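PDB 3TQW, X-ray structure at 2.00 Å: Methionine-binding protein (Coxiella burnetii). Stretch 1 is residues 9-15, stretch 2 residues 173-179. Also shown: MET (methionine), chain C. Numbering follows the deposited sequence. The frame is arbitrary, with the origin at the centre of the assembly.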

# COMPACT_ATOMS: atom_id res chain seq x y z
N THR A 9 -8.69 -8.40 4.09
CA THR A 9 -7.29 -8.04 3.90
C THR A 9 -6.81 -8.56 2.55
O THR A 9 -7.49 -9.36 1.90
N ILE A 10 -5.64 -8.12 2.13
CA ILE A 10 -4.99 -8.67 0.95
C ILE A 10 -4.09 -9.80 1.42
O ILE A 10 -3.30 -9.64 2.36
N ALA A 11 -4.22 -10.96 0.77
CA ALA A 11 -3.38 -12.11 1.07
C ALA A 11 -1.91 -11.73 0.99
O ALA A 11 -1.50 -11.01 0.08
N GLY A 12 -1.13 -12.20 1.95
CA GLY A 12 0.29 -11.88 2.02
C GLY A 12 0.67 -11.42 3.42
O GLY A 12 0.00 -11.78 4.40
N PRO A 13 1.73 -10.60 3.53
CA PRO A 13 2.31 -10.15 4.81
C PRO A 13 1.31 -9.40 5.68
O PRO A 13 1.35 -9.54 6.91
N GLU A 14 0.43 -8.60 5.08
CA GLU A 14 -0.54 -7.84 5.87
C GLU A 14 -1.61 -8.74 6.49
O GLU A 14 -2.17 -8.42 7.54
N THR A 15 -1.89 -9.86 5.84
CA THR A 15 -2.79 -10.85 6.40
C THR A 15 -2.15 -11.50 7.61
O THR A 15 -2.83 -11.79 8.60
N THR A 173 4.98 -2.29 -0.90
CA THR A 173 5.64 -3.21 0.01
C THR A 173 4.90 -4.56 0.18
O THR A 173 5.55 -5.60 0.25
N ASN A 174 3.57 -4.54 0.23
CA ASN A 174 2.85 -5.80 0.41
C ASN A 174 3.11 -6.78 -0.74
O ASN A 174 2.99 -7.99 -0.57
N TYR A 175 3.49 -6.25 -1.91
CA TYR A 175 3.81 -7.11 -3.05
C TYR A 175 5.31 -7.39 -3.18
O TYR A 175 5.70 -8.46 -3.65
N ALA A 176 6.13 -6.44 -2.75
CA ALA A 176 7.58 -6.63 -2.79
C ALA A 176 8.03 -7.77 -1.88
O ALA A 176 8.86 -8.59 -2.26
N ILE A 177 7.49 -7.81 -0.67
CA ILE A 177 7.96 -8.77 0.32
C ILE A 177 7.78 -10.23 -0.10
O ILE A 177 8.74 -11.00 -0.05
N PRO A 178 6.58 -10.61 -0.56
CA PRO A 178 6.41 -12.00 -1.01
C PRO A 178 7.32 -12.33 -2.20
O PRO A 178 7.56 -13.51 -2.47
N ALA A 179 7.81 -11.32 -2.90
CA ALA A 179 8.68 -11.56 -4.05
C ALA A 179 10.15 -11.67 -3.64
O ALA A 179 11.03 -11.76 -4.49

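The two stretches meet in a small, mixed contact in which a proline, an isoleucine and a glutamate from stretch 1 pack around Asn-174 and its neighbours, with no direct hydrogen bond across the interface and two waters supplying the polar links. The area buried, both sides summed, is 287 Å², and the touching residues lie at least 160 positions apart in sequence, so the contact is a tertiary one within a single chain.

Its centre is marked by Pro-13 and Asn-174, whose CA atoms are the nearest pair across the stretches, 6.2 Å apart; these two residues also bury the most area, 74 and 71 Å². Pro-13 opens the helical part of stretch 1, following Gly-12 at the N-cap position, and its CA-to-CB bond points toward stretch 2. The ring, with C-gamma exo pucker, touches three residues. Pro-13 CD lies 3.6 Å from Asn-174 O and 3.8 Å from Pro-178 CG, while Pro-13 CG lies 3.9 Å from Ile-177 CG2. The last two are apolar side-chain contacts at van der Waals distance. Ile-177 presents its methyl from an m, t rotamer (chi1 -75°, chi2 171°), and Pro-178, also C-gamma exo, reaches the proline from a more exposed position.

Gly-12 brings no side chain to the contact. Its phi/psi of 131/-154 would jam a CB against the carbonyl oxygen of the preceding residue, and an ideal CB on Gly-12 would come within 2.4 Å of Pro-13 CD.

Ile-10, at the end of the strand, is in the m, m rotamer (-64°, -69°) and points toward stretch 2. Ile-10 CG2 lies 3.9 Å from Asn-174 ND2 and 4.2 Å from Tyr-175 OH. The tyrosine arrives indirectly: its CA-to-CB bond points away, but with chi1 at -73° (m) the end of the side chain comes nearer to stretch 1.

Asn-174 points toward stretch 1 with chi1 at 71° (p) and chi2 at -73°. Water 1 lies 2.8 Å from Asn-174 O and 2.8 Å from Ala-11 O, placed to donate to either, and accepts from Asn-174 ND2 at 3.1 Å; with more acceptors in reach than protons, the two donations need not hold at once. The water thus lies between backbone carbonyls of both stretches. Asn-174 OD1 is hydrogen-bonded elsewhere in the structure.

Glu-14 points toward stretch 2 with chi1 -64° (m) and chi2 175° (t), an arrangement that places Glu-14 OE2 3.3 Å from Asn-174 CB. The same carboxylate oxygen, Glu-14 OE2, lies 2.8 Å from N of the bound methionine, the ligand named by the protein's title. Water 2 accepts from Asn-174 N at 2.9 Å and from methionine N at 2.9 Å, and is placed to donate a weak bond to Glu-14 OE2 at 3.4 Å. Asn-174 OD1 lies 3.6 Å from methionine CA, so the methionine lies against both Glu-14 and Asn-174, one residue from each stretch.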

# COMPACT_ATOMS: atom_id res chain seq x y z
CB THR A 9 -6.40 -8.65 5.00
OG1 THR A 9 -6.49 -10.08 4.95
CG2 THR A 9 -6.84 -8.17 6.38
CB ILE A 10 -4.15 -7.62 0.22
CG1 ILE A 10 -5.05 -6.50 -0.32
CG2 ILE A 10 -3.36 -8.27 -0.92
CD1 ILE A 10 -5.96 -6.95 -1.46
CB ALA A 11 -3.69 -13.26 0.12
CB PRO A 13 3.42 -9.18 4.39
CG PRO A 13 3.64 -9.42 2.94
CD PRO A 13 2.41 -10.00 2.37
CB GLU A 14 -1.17 -6.72 5.04
CG GLU A 14 -0.15 -5.67 4.61
CD GLU A 14 -0.74 -4.63 3.68
OE1 GLU A 14 -1.98 -4.60 3.51
OE2 GLU A 14 0.05 -3.84 3.13
CB THR A 15 -3.21 -11.90 5.35
OG1 THR A 15 -4.04 -11.26 4.36
CG2 THR A 15 -4.00 -13.03 5.99
CB THR A 173 5.88 -2.54 1.37
OG1 THR A 173 6.83 -1.47 1.19
CG2 THR A 173 6.42 -3.54 2.39
CB ASN A 174 1.34 -5.59 0.62
CG ASN A 174 0.63 -5.13 -0.63
OD1 ASN A 174 0.77 -3.98 -1.05
ND2 ASN A 174 -0.15 -6.02 -1.23
CB TYR A 175 3.26 -6.51 -4.36
CG TYR A 175 1.75 -6.61 -4.47
CD1 TYR A 175 1.10 -7.83 -4.31
CD2 TYR A 175 0.98 -5.48 -4.72
CE1 TYR A 175 -0.28 -7.92 -4.40
CE2 TYR A 175 -0.41 -5.57 -4.82
CZ TYR A 175 -1.03 -6.79 -4.66
OH TYR A 175 -2.40 -6.87 -4.74
CB ALA A 176 8.29 -5.34 -2.42
CB ILE A 177 7.35 -8.50 1.71
CG1 ILE A 177 8.06 -7.28 2.33
CG2 ILE A 177 7.50 -9.72 2.62
CD1 ILE A 177 7.42 -6.78 3.60
CB PRO A 178 4.94 -12.05 -1.46
CG PRO A 178 4.29 -10.88 -0.80
CD PRO A 178 5.34 -9.83 -0.68
CB ALA A 179 8.50 -10.47 -5.11
N MET C . -0.48 -1.61 1.46
CA MET C . -0.39 -0.78 0.25
C MET C . 0.64 0.32 0.46
O MET C . 0.73 0.87 1.56
CB MET C . -1.76 -0.18 -0.08
CG MET C . -1.83 0.66 -1.36
SD MET C . -3.49 1.33 -1.65
CE MET C . -4.37 -0.20 -1.96
OXT MET C . 1.41 0.69 -0.43
O HOH W 1 0.38 -8.92 -0.32
O HOH W 2 2.40 -2.11 1.35